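Local coordinates for putative transcriptional regulator protein, LacI family (Rhizobium etli, PDB 3MIZ) that probably binds regulatory DNA and controls transcription as a LacI-family repressor, the modelled part being its periplasmic-binding-protein-like region, at residues Ser13-Ile18 with Thr46-Asn51; Gly17-Tyr22 with Glu61-Phe66; Glu57-Ile62 with Asp85-Asp90; Asp72-Val77 with Val91-Val96; Pro109-Asp114 with Tyr254-Glu259. All coordinates share one frame; numbering follows the deposited sequence.

In the fold
From the N terminus, interaction 1 closes the first loop, pairing strands 15-20 and 46-51 around helix 30-42. Interaction 2 starts from the same strand but closes later, at helix 56-68, which it lays on the parallel sheet. Interaction 3 begins on that helix and closes in the loop before strand 95-97. Interaction 4 opens within the span of interaction 3 and closes beyond it, so the two cross as they join strand 73-78 to the sheet edge and helix 56-68 to the connecting loop. Interaction 5 follows in series and bridges about 140 residues, bringing helix 253-268 back against strand 110-113, about 15 Å from interaction 4, centre to centre.

Interaction 1 (Ser13-Ile18 with Thr46-Asn51); sequences SNTFGI and TILIAN
This is a parallel strand pair, the two beta arms of a beta-alpha-beta crossover whose connecting helix is 30-42, at one side of a four-stranded parallel sheet. The strands run 22° from exactly parallel, and five N-H...O=C bonds alternate between them. Four of these meet their carbonyls nearly end-on, as when Ala50 N donates to Ile18 O at 2.9 Å.

Side chains sort onto two faces. On one, Ile47 reaches Phe16 with CD1, which lies 3.4 Å from Phe16 CB, while its other branch, CG2, presses on Ile18 CD1 at 3.5 Å, tighter than usual. Ile18 and Ile49 lie side by side, pointing the same way, and Val33 and Ile36 of helix 30-42 pack over Ile49 and Ile47. On the other face Thr15 OG1 donates to Thr46 OG1 at 2.7 Å, although both positions are somewhat uncertain. Thr46 OG1, held between its own backbone N and carbonyl carbon, also meets a water that donates to Ser13 O. Met65 of the second subunit packs on both threonines.

The chemistry implies a buried ladder whose hydrocarbon face seals against a helix, while its threonine and leucine face packs on the second subunit, which edge strand 46-51 also joins through Ile49.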
# COMPACT_ATOMS: atom_id res chain seq x y z
N SER A 13 18.01 -15.89 20.76
CA SER A 13 17.16 -14.78 21.18
C SER A 13 15.73 -15.02 20.72
O SER A 13 14.79 -14.42 21.24
CB SER A 13 17.67 -13.47 20.58
OG SER A 13 17.54 -13.48 19.17
N ASN A 14 15.58 -15.93 19.76
CA ASN A 14 14.28 -16.25 19.17
C ASN A 14 13.77 -15.03 18.43
O ASN A 14 12.56 -14.82 18.29
CB ASN A 14 13.28 -16.68 20.24
CG ASN A 14 13.61 -18.04 20.81
OD1 ASN A 14 13.95 -18.96 20.07
ND2 ASN A 14 13.50 -18.19 22.13
N THR A 15 14.71 -14.22 17.94
CA THR A 15 14.37 -13.01 17.20
C THR A 15 14.93 -13.09 15.79
O THR A 15 16.12 -13.36 15.60
CB THR A 15 14.94 -11.76 17.90
OG1 THR A 15 14.40 -11.67 19.23
CG2 THR A 15 14.58 -10.50 17.13
N PHE A 16 14.06 -12.89 14.80
CA PHE A 16 14.48 -12.90 13.41
C PHE A 16 14.51 -11.44 12.99
O PHE A 16 13.67 -10.65 13.42
CB PHE A 16 13.47 -13.63 12.51
CG PHE A 16 13.51 -15.13 12.60
CD1 PHE A 16 14.41 -15.78 13.44
CD2 PHE A 16 12.64 -15.89 11.84
CE1 PHE A 16 14.43 -17.17 13.52
CE2 PHE A 16 12.65 -17.28 11.91
CZ PHE A 16 13.55 -17.92 12.75
N GLY A 17 15.48 -11.08 12.16
CA GLY A 17 15.57 -9.72 11.69
C GLY A 17 15.24 -9.72 10.22
O GLY A 17 15.64 -10.62 9.49
N ILE A 18 14.48 -8.73 9.78
CA ILE A 18 14.13 -8.61 8.36
C ILE A 18 14.88 -7.41 7.82
O ILE A 18 14.75 -6.31 8.35
CB ILE A 18 12.63 -8.33 8.14
CG1 ILE A 18 11.79 -9.51 8.63
CG2 ILE A 18 12.38 -8.08 6.63
CD1 ILE A 18 10.28 -9.29 8.43
N THR A 46 10.11 -13.33 17.68
CA THR A 46 9.83 -11.92 17.50
C THR A 46 10.53 -11.48 16.22
O THR A 46 11.55 -12.06 15.83
CB THR A 46 10.34 -11.11 18.69
OG1 THR A 46 11.72 -11.40 18.90
CG2 THR A 46 9.55 -11.46 19.94
N ILE A 47 9.98 -10.45 15.59
CA ILE A 47 10.51 -9.95 14.33
C ILE A 47 10.87 -8.47 14.44
O ILE A 47 10.06 -7.66 14.91
CB ILE A 47 9.47 -10.13 13.19
CG1 ILE A 47 9.09 -11.60 13.03
CG2 ILE A 47 10.01 -9.57 11.87
CD1 ILE A 47 10.25 -12.52 12.65
N LEU A 48 12.08 -8.12 14.02
CA LEU A 48 12.55 -6.74 14.01
C LEU A 48 12.86 -6.41 12.56
O LEU A 48 13.58 -7.16 11.89
CB LEU A 48 13.82 -6.57 14.85
CG LEU A 48 13.63 -6.46 16.37
CD1 LEU A 48 15.00 -6.35 17.05
CD2 LEU A 48 12.78 -5.24 16.68
N ILE A 49 12.33 -5.29 12.08
CA ILE A 49 12.54 -4.87 10.70
C ILE A 49 13.46 -3.64 10.56
O ILE A 49 13.35 -2.69 11.33
CB ILE A 49 11.17 -4.53 10.05
CG1 ILE A 49 10.21 -5.72 10.18
CG2 ILE A 49 11.37 -4.16 8.59
CD1 ILE A 49 8.81 -5.41 9.65
N ALA A 50 14.35 -3.69 9.58
CA ALA A 50 15.27 -2.58 9.29
C ALA A 50 15.24 -2.35 7.77
O ALA A 50 15.29 -3.30 7.01
CB ALA A 50 16.68 -2.91 9.74
N ASN A 51 15.17 -1.09 7.36
CA ASN A 51 15.10 -0.72 5.94
C ASN A 51 16.40 -0.04 5.50
O ASN A 51 16.87 0.87 6.17
CB ASN A 51 13.91 0.21 5.71
CG ASN A 51 13.49 0.29 4.25
OD1 ASN A 51 13.23 -0.73 3.61
ND2 ASN A 51 13.41 1.51 3.72
O HOH W 1 12.15 -13.05 21.15

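Interaction 2 (Gly17-Tyr22 with Glu61-Phe66); sequences GIITDY and EIWKMF
Ile19 leaves its strand with CB directed at helix 56-68, and its CG1 stands anti to the carbonyl carbon. That methylene meets the rim of Phe66 in the plane of the ring, with Ile19 CG1 only 3.3 Å from Phe66 CE2; the two side chains slide past each other in opposite directions. Because chi2 is -177°, the chain stays extended and CD1 is carried out to the indole of Trp63. There the methyl stands over the face in a CH-pi contact, Ile19 CD1 lying 3.7 Å from the centroid of the five-membered ring of Trp63 and 18° off its normal. The same methyl touches the branch methyl of Ile62, with 3.9 Å between Ile19 CD1 and Ile62 CG2.

Strand and helix run antiparallel here, their axes 10.3 Å apart, as a helix does when it lies on the parallel sheet of the N-terminal lobe in the alpha/beta fold of this family. Val74 of the next strand also packs on both Ile19 and Trp63. The indole is fixed at its polar edge by the bond from Trp63 NE1 to Glu59 OE2. An alanine at Trp63 would probably loosen this layer, because it would remove both the flat seat beneath Ile19 CD1 and the N-H donated to Glu59.

One turn on, the other aromatic ring turns a face to Gly17, whose CA sits 3.9 Å from Phe66 CZ; the CB position that Gly17 lacks falls 2.9 Å from Phe66 CZ, too close for a carbon.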
# COMPACT_ATOMS: atom_id res chain seq x y z
N GLY A 17 15.48 -11.08 12.16
CA GLY A 17 15.57 -9.72 11.69
C GLY A 17 15.24 -9.72 10.22
O GLY A 17 15.64 -10.62 9.49
N ILE A 18 14.48 -8.73 9.78
CA ILE A 18 14.13 -8.61 8.36
C ILE A 18 14.88 -7.41 7.82
O ILE A 18 14.75 -6.31 8.35
CB ILE A 18 12.63 -8.33 8.14
CG1 ILE A 18 11.79 -9.51 8.63
CG2 ILE A 18 12.38 -8.08 6.63
CD1 ILE A 18 10.28 -9.29 8.43
N ILE A 19 15.67 -7.61 6.78
CA ILE A 19 16.37 -6.49 6.18
C ILE A 19 15.67 -6.27 4.86
O ILE A 19 15.70 -7.12 3.98
CB ILE A 19 17.87 -6.80 5.96
CG1 ILE A 19 18.56 -6.98 7.31
CG2 ILE A 19 18.52 -5.66 5.15
CD1 ILE A 19 20.05 -7.21 7.23
N THR A 20 14.98 -5.14 4.74
CA THR A 20 14.28 -4.84 3.51
C THR A 20 14.86 -3.60 2.87
O THR A 20 15.55 -2.83 3.52
CB THR A 20 12.80 -4.62 3.75
OG1 THR A 20 12.15 -4.43 2.49
CG2 THR A 20 12.58 -3.38 4.63
N ASP A 21 14.56 -3.39 1.59
CA ASP A 21 15.08 -2.22 0.90
C ASP A 21 14.16 -1.00 0.79
O ASP A 21 14.42 0.03 1.41
CB ASP A 21 15.59 -2.60 -0.51
CG ASP A 21 14.58 -3.42 -1.32
OD1 ASP A 21 13.42 -3.57 -0.90
OD2 ASP A 21 14.97 -3.91 -2.41
N TYR A 22 13.06 -1.12 0.04
CA TYR A 22 12.20 0.04 -0.17
C TYR A 22 10.80 -0.00 0.44
O TYR A 22 9.85 0.49 -0.17
CB TYR A 22 12.08 0.30 -1.67
CG TYR A 22 13.42 0.37 -2.36
CD1 TYR A 22 14.25 1.47 -2.20
CD2 TYR A 22 13.86 -0.68 -3.16
CE1 TYR A 22 15.50 1.53 -2.81
CE2 TYR A 22 15.11 -0.64 -3.78
CZ TYR A 22 15.92 0.47 -3.60
OH TYR A 22 17.16 0.51 -4.19
N GLU A 61 25.92 -1.24 7.84
CA GLU A 61 25.70 -0.82 9.21
C GLU A 61 24.55 -1.61 9.86
O GLU A 61 24.59 -1.92 11.05
CB GLU A 61 25.40 0.68 9.24
CG GLU A 61 24.79 1.22 10.52
CD GLU A 61 24.61 2.73 10.47
OE1 GLU A 61 24.08 3.23 9.46
OE2 GLU A 61 24.99 3.41 11.45
N ILE A 62 23.53 -1.94 9.07
CA ILE A 62 22.40 -2.69 9.60
C ILE A 62 22.78 -4.12 9.97
O ILE A 62 22.33 -4.64 10.98
CB ILE A 62 21.22 -2.71 8.61
CG1 ILE A 62 20.60 -1.31 8.53
CG2 ILE A 62 20.18 -3.75 9.04
CD1 ILE A 62 19.52 -1.15 7.49
N TRP A 63 23.62 -4.75 9.15
CA TRP A 63 24.06 -6.11 9.45
C TRP A 63 24.86 -6.09 10.74
O TRP A 63 24.73 -6.99 11.59
CB TRP A 63 24.93 -6.65 8.32
CG TRP A 63 24.16 -7.12 7.12
CD1 TRP A 63 23.93 -6.42 5.97
CD2 TRP A 63 23.54 -8.39 6.95
NE1 TRP A 63 23.20 -7.19 5.09
CE2 TRP A 63 22.95 -8.41 5.67
CE3 TRP A 63 23.43 -9.53 7.77
CZ2 TRP A 63 22.25 -9.52 5.18
CZ3 TRP A 63 22.73 -10.64 7.28
CH2 TRP A 63 22.15 -10.62 5.99
N LYS A 64 25.70 -5.07 10.88
CA LYS A 64 26.53 -4.90 12.06
C LYS A 64 25.61 -4.76 13.28
O LYS A 64 25.84 -5.36 14.32
CB LYS A 64 27.40 -3.65 11.90
CG LYS A 64 28.75 -3.72 12.58
CD LYS A 64 29.66 -2.59 12.10
CE LYS A 64 29.93 -2.66 10.60
NZ LYS A 64 30.60 -3.93 10.20
N MSE A 65 24.57 -3.95 13.13
CA MSE A 65 23.60 -3.75 14.20
C MSE A 65 22.94 -5.06 14.61
O MSE A 65 22.80 -5.35 15.80
CB MSE A 65 22.52 -2.75 13.78
CG MSE A 65 21.25 -2.81 14.64
SE MSE A 65 20.10 -1.30 14.34
CE MSE A 65 21.12 -0.02 15.36
N PHE A 66 22.53 -5.86 13.63
CA PHE A 66 21.89 -7.13 13.94
C PHE A 66 22.82 -8.09 14.67
O PHE A 66 22.39 -8.80 15.58
CB PHE A 66 21.33 -7.79 12.68
CG PHE A 66 19.98 -7.26 12.27
CD1 PHE A 66 19.08 -6.79 13.23
CD2 PHE A 66 19.59 -7.24 10.94
CE1 PHE A 66 17.82 -6.32 12.87
CE2 PHE A 66 18.32 -6.77 10.57
CZ PHE A 66 17.44 -6.31 11.53

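Interaction 3 (Glu57-Ile62 with Asp85-Asp90); sequences EREVEI and DPESGD
A regular stretch of helix, residues 57-62, runs beside an irregular loop, 85-90, and the backbones come closest where the CA atoms of Val60 and Ser88 are 5.0 Å apart. In the parallel-sheet lobe of this LacI-type fold, the loop connects strand 81-83 to edge strand 95-97 and is fastened here to the outside of helix 56-68. Gly89 has positive phi (58°), and a CB on it would crowd Val60 CG1.

Glu59 is the clamp. CG stands anti to the backbone N and the chain continues extended, delivering the carboxylate to the loop. Glu87 N donates to Glu59 OE2 at 2.7 Å, entering from well above the carboxylate plane, 58° out of it. Trp63 NE1 is a second donor to OE2 and Tyr76 OH a weak third. The partner oxygen, Glu59 OE1, receives a water at 2.9 Å, and that water also donates to Asp85 O. With so many donors the group is likely to remain ionised despite its burial.

Glu87 crosses Glu59 at about a right angle and bends at chi2, so that its own carboxylate leads away from the helix and the like charges stay apart. Beyond the clamp, the loop carbonyl leans on the helix: Glu87 O lies 3.6 Å from Val60 CG2 and accepts a CA-H...O contact from Val60 CA at 3.5 Å.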
# COMPACT_ATOMS: atom_id res chain seq x y z
N GLU A 57 25.79 1.42 2.01
CA GLU A 57 26.41 1.91 3.23
C GLU A 57 25.55 1.61 4.45
O GLU A 57 26.01 0.99 5.41
CB GLU A 57 26.64 3.43 3.14
CG GLU A 57 27.68 3.83 2.12
CD GLU A 57 27.44 3.22 0.76
OE1 GLU A 57 26.40 3.53 0.13
OE2 GLU A 57 28.29 2.43 0.31
N ARG A 58 24.30 2.05 4.42
CA ARG A 58 23.39 1.82 5.53
C ARG A 58 23.17 0.33 5.76
O ARG A 58 23.02 -0.11 6.90
CB ARG A 58 22.04 2.50 5.30
CG ARG A 58 22.12 4.00 5.06
CD ARG A 58 20.77 4.65 5.29
NE ARG A 58 20.69 5.94 4.62
CZ ARG A 58 20.11 6.13 3.44
NH1 ARG A 58 19.55 5.11 2.80
NH2 ARG A 58 20.10 7.34 2.90
N GLU A 59 23.15 -0.46 4.68
CA GLU A 59 22.95 -1.90 4.82
C GLU A 59 24.07 -2.53 5.63
O GLU A 59 23.83 -3.33 6.53
CB GLU A 59 22.89 -2.60 3.45
CG GLU A 59 22.58 -4.09 3.60
CD GLU A 59 22.54 -4.85 2.29
OE1 GLU A 59 22.36 -4.21 1.23
OE2 GLU A 59 22.68 -6.08 2.32
N VAL A 60 25.31 -2.17 5.30
CA VAL A 60 26.45 -2.72 6.01
C VAL A 60 26.27 -2.47 7.50
O VAL A 60 26.45 -3.37 8.33
CB VAL A 60 27.77 -2.07 5.54
CG1 VAL A 60 28.94 -2.59 6.37
CG2 VAL A 60 27.98 -2.36 4.06
N GLU A 61 25.92 -1.24 7.84
CA GLU A 61 25.70 -0.82 9.21
C GLU A 61 24.55 -1.61 9.86
O GLU A 61 24.59 -1.92 11.05
CB GLU A 61 25.40 0.68 9.24
CG GLU A 61 24.79 1.22 10.52
CD GLU A 61 24.61 2.73 10.47
OE1 GLU A 61 24.08 3.23 9.46
OE2 GLU A 61 24.99 3.41 11.45
N ILE A 62 23.53 -1.94 9.07
CA ILE A 62 22.40 -2.69 9.60
C ILE A 62 22.78 -4.12 9.97
O ILE A 62 22.33 -4.64 10.98
CB ILE A 62 21.22 -2.71 8.61
CG1 ILE A 62 20.60 -1.31 8.53
CG2 ILE A 62 20.18 -3.75 9.04
CD1 ILE A 62 19.52 -1.15 7.49
N ASP A 85 23.48 -9.40 -4.29
CA ASP A 85 24.23 -10.00 -3.19
C ASP A 85 24.09 -9.07 -2.00
O ASP A 85 24.31 -7.87 -2.11
CB ASP A 85 25.72 -10.12 -3.54
CG ASP A 85 26.07 -11.44 -4.20
OD1 ASP A 85 25.15 -12.17 -4.63
OD2 ASP A 85 27.28 -11.74 -4.29
N PRO A 86 23.71 -9.61 -0.84
CA PRO A 86 23.59 -8.70 0.30
C PRO A 86 24.96 -8.09 0.61
O PRO A 86 25.99 -8.72 0.35
CB PRO A 86 23.10 -9.60 1.43
CG PRO A 86 22.35 -10.70 0.71
CD PRO A 86 23.25 -10.97 -0.49
N GLU A 87 24.97 -6.88 1.14
CA GLU A 87 26.20 -6.19 1.52
C GLU A 87 26.32 -6.26 3.04
O GLU A 87 25.96 -5.31 3.74
CB GLU A 87 26.14 -4.73 1.06
CG GLU A 87 26.37 -4.54 -0.43
CD GLU A 87 27.81 -4.81 -0.82
OE1 GLU A 87 28.70 -4.06 -0.37
OE2 GLU A 87 28.05 -5.79 -1.57
N SER A 88 26.81 -7.39 3.55
CA SER A 88 26.94 -7.61 4.99
C SER A 88 28.33 -7.36 5.58
O SER A 88 28.57 -7.63 6.76
CB SER A 88 26.52 -9.03 5.32
OG SER A 88 27.25 -9.97 4.55
N GLY A 89 29.26 -6.84 4.78
CA GLY A 89 30.59 -6.60 5.30
C GLY A 89 31.20 -7.89 5.82
O GLY A 89 31.30 -8.87 5.08
N ASP A 90 31.59 -7.91 7.09
CA ASP A 90 32.20 -9.10 7.69
C ASP A 90 31.23 -9.91 8.54
O ASP A 90 31.62 -10.92 9.14
CB ASP A 90 33.41 -8.71 8.54
CG ASP A 90 34.54 -8.14 7.72
OD1 ASP A 90 34.95 -8.81 6.75
OD2 ASP A 90 35.02 -7.04 8.06
O HOH W 2 22.89 -5.38 -1.34

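Interaction 4 (Asp72-Val77 with Val91-Val96); sequences DGVLYV and VSIPTV
Strands 73-78 and 95-97 are parallel neighbours at one edge of the four-stranded sheet, in the N-terminal lobe of the periplasmic-binding-protein-like fold. The link between them holds a short strand and no helix, so the pair is not a classical beta-alpha-beta crossover.

Backbone bonds define the register. Val74 N donates to Pro94 O at 2.9 Å, Val96 N to Val74 O at 3.0 Å, and Tyr76 N to Val96 O at the same 3.0 Å. The first two approach nearly along the C=O axis, whereas the third lies in the carbonyl plane, off the axis. CA-H...O contacts fill the spaces between, from Thr95 CA to Val74 O and from Leu75 CA to Val96 O.

Apolar contacts are divided between the faces. On one, Leu75 and Val96 lie side by side, pointing the same way, with Leu75 CD2 4.0 Å from Val96 CB; Leu264 of helix 253-268 covers them. On the other, Val74 and Thr95 lie beneath Trp63 of helix 56-68. At the start of the pair, Ile93 CG2 rests 3.8 Å from Gly73 CA, and the Pro94 ring lies against Asp72 O. The carboxylate of Asp72 itself points elsewhere, accepting from the backbone N of Ser13 and Asn14.

One side-chain polar bond remains. Thr95 OG1, beside its own backbone N, donates to Ile93 O at 2.8 Å from 43° above the carbonyl plane, and the same hydroxyl oxygen, Thr95 OG1, lies 3.7 Å from Val74 CB.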
# COMPACT_ATOMS: atom_id res chain seq x y z
N ASP A 72 18.97 -14.10 15.72
CA ASP A 72 19.21 -15.50 15.37
C ASP A 72 19.35 -15.74 13.87
O ASP A 72 20.10 -16.63 13.45
CB ASP A 72 18.09 -16.39 15.91
CG ASP A 72 18.12 -16.53 17.41
OD1 ASP A 72 19.18 -16.27 18.02
OD2 ASP A 72 17.08 -16.91 17.99
N GLY A 73 18.62 -14.97 13.07
CA GLY A 73 18.69 -15.13 11.63
C GLY A 73 18.14 -13.90 10.92
O GLY A 73 17.51 -13.05 11.54
N VAL A 74 18.36 -13.82 9.61
CA VAL A 74 17.89 -12.69 8.82
C VAL A 74 17.09 -13.12 7.60
O VAL A 74 17.45 -14.07 6.90
CB VAL A 74 19.07 -11.82 8.30
CG1 VAL A 74 18.57 -10.83 7.23
CG2 VAL A 74 19.70 -11.06 9.44
N LEU A 75 16.00 -12.41 7.35
CA LEU A 75 15.21 -12.66 6.16
C LEU A 75 15.48 -11.42 5.32
O LEU A 75 15.09 -10.31 5.68
CB LEU A 75 13.73 -12.79 6.51
CG LEU A 75 13.47 -14.07 7.30
CD1 LEU A 75 12.08 -14.04 7.91
CD2 LEU A 75 13.64 -15.28 6.38
N TYR A 76 16.22 -11.60 4.23
CA TYR A 76 16.57 -10.52 3.33
C TYR A 76 15.43 -10.43 2.34
O TYR A 76 15.29 -11.28 1.46
CB TYR A 76 17.86 -10.89 2.59
CG TYR A 76 18.54 -9.72 1.97
CD1 TYR A 76 19.34 -8.88 2.74
CD2 TYR A 76 18.42 -9.45 0.61
CE1 TYR A 76 20.01 -7.81 2.18
CE2 TYR A 76 19.08 -8.38 0.03
CZ TYR A 76 19.88 -7.56 0.83
OH TYR A 76 20.57 -6.51 0.28
N VAL A 77 14.61 -9.39 2.47
CA VAL A 77 13.44 -9.22 1.62
C VAL A 77 13.46 -7.97 0.76
O VAL A 77 13.67 -6.85 1.25
CB VAL A 77 12.16 -9.19 2.50
CG1 VAL A 77 10.91 -9.13 1.63
CG2 VAL A 77 12.14 -10.39 3.42
N VAL A 91 29.98 -9.48 8.61
CA VAL A 91 28.97 -10.16 9.40
C VAL A 91 28.50 -11.48 8.80
O VAL A 91 28.26 -11.59 7.60
CB VAL A 91 27.74 -9.25 9.63
CG1 VAL A 91 26.65 -10.02 10.36
CG2 VAL A 91 28.14 -8.02 10.42
N SER A 92 28.37 -12.48 9.67
CA SER A 92 27.92 -13.81 9.28
C SER A 92 26.75 -14.22 10.16
O SER A 92 26.91 -14.48 11.35
CB SER A 92 29.06 -14.82 9.43
OG SER A 92 28.59 -16.14 9.24
N ILE A 93 25.56 -14.28 9.56
CA ILE A 93 24.35 -14.67 10.27
C ILE A 93 23.51 -15.51 9.32
O ILE A 93 23.43 -15.20 8.13
CB ILE A 93 23.50 -13.43 10.67
CG1 ILE A 93 24.32 -12.48 11.54
CG2 ILE A 93 22.23 -13.88 11.39
CD1 ILE A 93 23.57 -11.22 11.95
N PRO A 94 22.90 -16.60 9.82
CA PRO A 94 22.07 -17.44 8.94
C PRO A 94 21.08 -16.53 8.22
O PRO A 94 20.39 -15.74 8.87
CB PRO A 94 21.39 -18.39 9.92
CG PRO A 94 22.44 -18.59 10.97
CD PRO A 94 22.97 -17.17 11.18
N THR A 95 21.01 -16.66 6.90
CA THR A 95 20.14 -15.80 6.10
C THR A 95 19.40 -16.51 4.98
O THR A 95 19.94 -17.41 4.33
CB THR A 95 20.97 -14.67 5.47
OG1 THR A 95 21.58 -13.89 6.50
CG2 THR A 95 20.10 -13.77 4.60
N VAL A 96 18.15 -16.11 4.75
CA VAL A 96 17.35 -16.65 3.67
C VAL A 96 16.82 -15.44 2.91
O VAL A 96 16.32 -14.48 3.51
CB VAL A 96 16.16 -17.50 4.18
CG1 VAL A 96 15.24 -17.85 3.02
CG2 VAL A 96 16.67 -18.78 4.82

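Interaction 5 (Pro109-Asp114 with Tyr254-Glu259); sequences PSIEPD and YDLGRE
Glu112 OE2 is gripped twice, by a salt bridge from Arg81 NE and by a long, weak ion pair with Arg101 NE. Its side chain leaves the strand away from helix 253-268, so this charge lies on the far side from the contact, and what faces the helix is hydrocarbon. Strand 110-113 and the helix run nearly antiparallel, 170° between their directions, with axes 8.9 Å apart.

Leu256 carries the joint as a fork. Its CG is anti to the carbonyl carbon and its two methyls spread along the strand. CD2 meets Ile111, with 3.6 Å from Leu256 CD2 to Ile111 CG1, and also touches the backbone at Glu112 C, 3.9 Å from the same methyl. CD1 crosses to the proline, Leu256 CD1 lying 3.7 Å from Pro113 CD. Ile111 has CG1 anti to the backbone N (chi1 -173°), which sends CD1 on to the next turn, where Ile111 CD1 lies 3.7 Å from Glu259 CB. Glu259 then bends at chi2 and carries its carboxylate off toward a long, weak pairing with Arg278.

An alanine at Ile111 would probably leave Leu256 CD2 and Glu259 CB poorly packed, because both lean on the longer branch.

The strand leads directly into helix 115-127, whose first turn Asp114 caps through Gln117 N, consistent with one of the crossings between lobes known in this fold. The chemistry implies an apolar strand-helix seam, joined by carbon contacts alone between the two segments, with the charges of Glu112 and Glu259 led away to its margins.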
# COMPACT_ATOMS: atom_id res chain seq x y z
N PRO A 109 20.39 -19.34 0.39
CA PRO A 109 19.15 -19.93 -0.10
C PRO A 109 18.19 -18.80 -0.45
O PRO A 109 18.24 -17.72 0.14
CB PRO A 109 18.66 -20.77 1.09
CG PRO A 109 19.27 -20.09 2.27
CD PRO A 109 20.65 -19.75 1.79
N SER A 110 17.33 -19.04 -1.43
CA SER A 110 16.40 -18.00 -1.84
C SER A 110 15.09 -18.58 -2.32
O SER A 110 15.04 -19.70 -2.83
CB SER A 110 17.01 -17.15 -2.96
OG SER A 110 17.29 -17.94 -4.09
N ILE A 111 14.02 -17.81 -2.13
CA ILE A 111 12.70 -18.24 -2.56
C ILE A 111 12.04 -17.03 -3.22
O ILE A 111 11.98 -15.94 -2.64
CB ILE A 111 11.90 -18.79 -1.36
CG1 ILE A 111 10.58 -19.40 -1.84
CG2 ILE A 111 11.68 -17.70 -0.32
CD1 ILE A 111 9.89 -20.30 -0.79
N GLU A 112 11.58 -17.23 -4.45
CA GLU A 112 10.96 -16.17 -5.25
C GLU A 112 9.67 -16.63 -5.92
O GLU A 112 9.42 -17.83 -6.05
CB GLU A 112 11.89 -15.76 -6.39
CG GLU A 112 13.28 -15.27 -6.01
CD GLU A 112 14.18 -15.25 -7.23
OE1 GLU A 112 14.68 -16.33 -7.61
OE2 GLU A 112 14.36 -14.17 -7.82
N PRO A 113 8.87 -15.67 -6.41
CA PRO A 113 7.61 -15.97 -7.09
C PRO A 113 7.97 -16.21 -8.56
O PRO A 113 9.01 -15.72 -9.03
CB PRO A 113 6.81 -14.68 -6.90
CG PRO A 113 7.86 -13.64 -7.01
CD PRO A 113 9.00 -14.21 -6.18
N ASP A 114 7.13 -16.94 -9.28
CA ASP A 114 7.41 -17.23 -10.68
C ASP A 114 6.65 -16.30 -11.64
O ASP A 114 5.61 -16.67 -12.18
CB ASP A 114 7.03 -18.68 -10.98
CG ASP A 114 7.76 -19.24 -12.17
OD1 ASP A 114 8.07 -18.48 -13.11
OD2 ASP A 114 8.02 -20.46 -12.18
N TYR A 254 2.34 -13.75 0.76
CA TYR A 254 2.06 -14.29 2.09
C TYR A 254 2.78 -15.63 2.27
O TYR A 254 3.45 -15.85 3.29
CB TYR A 254 0.55 -14.46 2.28
CG TYR A 254 0.17 -14.97 3.65
CD1 TYR A 254 0.28 -14.15 4.78
CD2 TYR A 254 -0.25 -16.28 3.83
CE1 TYR A 254 -0.02 -14.64 6.05
CE2 TYR A 254 -0.56 -16.78 5.09
CZ TYR A 254 -0.44 -15.95 6.20
OH TYR A 254 -0.72 -16.45 7.46
N ASP A 255 2.65 -16.52 1.29
CA ASP A 255 3.28 -17.83 1.36
C ASP A 255 4.81 -17.74 1.29
O ASP A 255 5.50 -18.53 1.92
CB ASP A 255 2.78 -18.74 0.23
CG ASP A 255 1.32 -19.12 0.39
OD1 ASP A 255 0.87 -19.33 1.54
OD2 ASP A 255 0.62 -19.22 -0.64
N LEU A 256 5.32 -16.78 0.52
CA LEU A 256 6.77 -16.60 0.43
C LEU A 256 7.32 -16.26 1.80
O LEU A 256 8.38 -16.75 2.20
CB LEU A 256 7.14 -15.48 -0.55
CG LEU A 256 7.08 -15.81 -2.04
CD1 LEU A 256 7.30 -14.54 -2.86
CD2 LEU A 256 8.14 -16.85 -2.37
N GLY A 257 6.59 -15.41 2.52
CA GLY A 257 7.01 -15.02 3.86
C GLY A 257 6.96 -16.19 4.83
O GLY A 257 7.92 -16.44 5.55
N ARG A 258 5.85 -16.92 4.85
CA ARG A 258 5.73 -18.06 5.74
C ARG A 258 6.77 -19.13 5.41
O ARG A 258 7.43 -19.66 6.31
CB ARG A 258 4.33 -18.67 5.65
CG ARG A 258 3.21 -17.75 6.12
CD ARG A 258 1.90 -18.52 6.14
NE ARG A 258 1.99 -19.71 6.97
CZ ARG A 258 2.15 -19.68 8.29
NH1 ARG A 258 2.22 -18.52 8.93
NH2 ARG A 258 2.25 -20.81 8.97
N GLU A 259 6.91 -19.45 4.13
CA GLU A 259 7.88 -20.47 3.72
C GLU A 259 9.31 -20.03 4.02
O GLU A 259 10.12 -20.81 4.53
CB GLU A 259 7.75 -20.79 2.22
CG GLU A 259 6.55 -21.66 1.86
CD GLU A 259 6.60 -23.02 2.52
OE1 GLU A 259 7.64 -23.71 2.41
OE2 GLU A 259 5.59 -23.42 3.14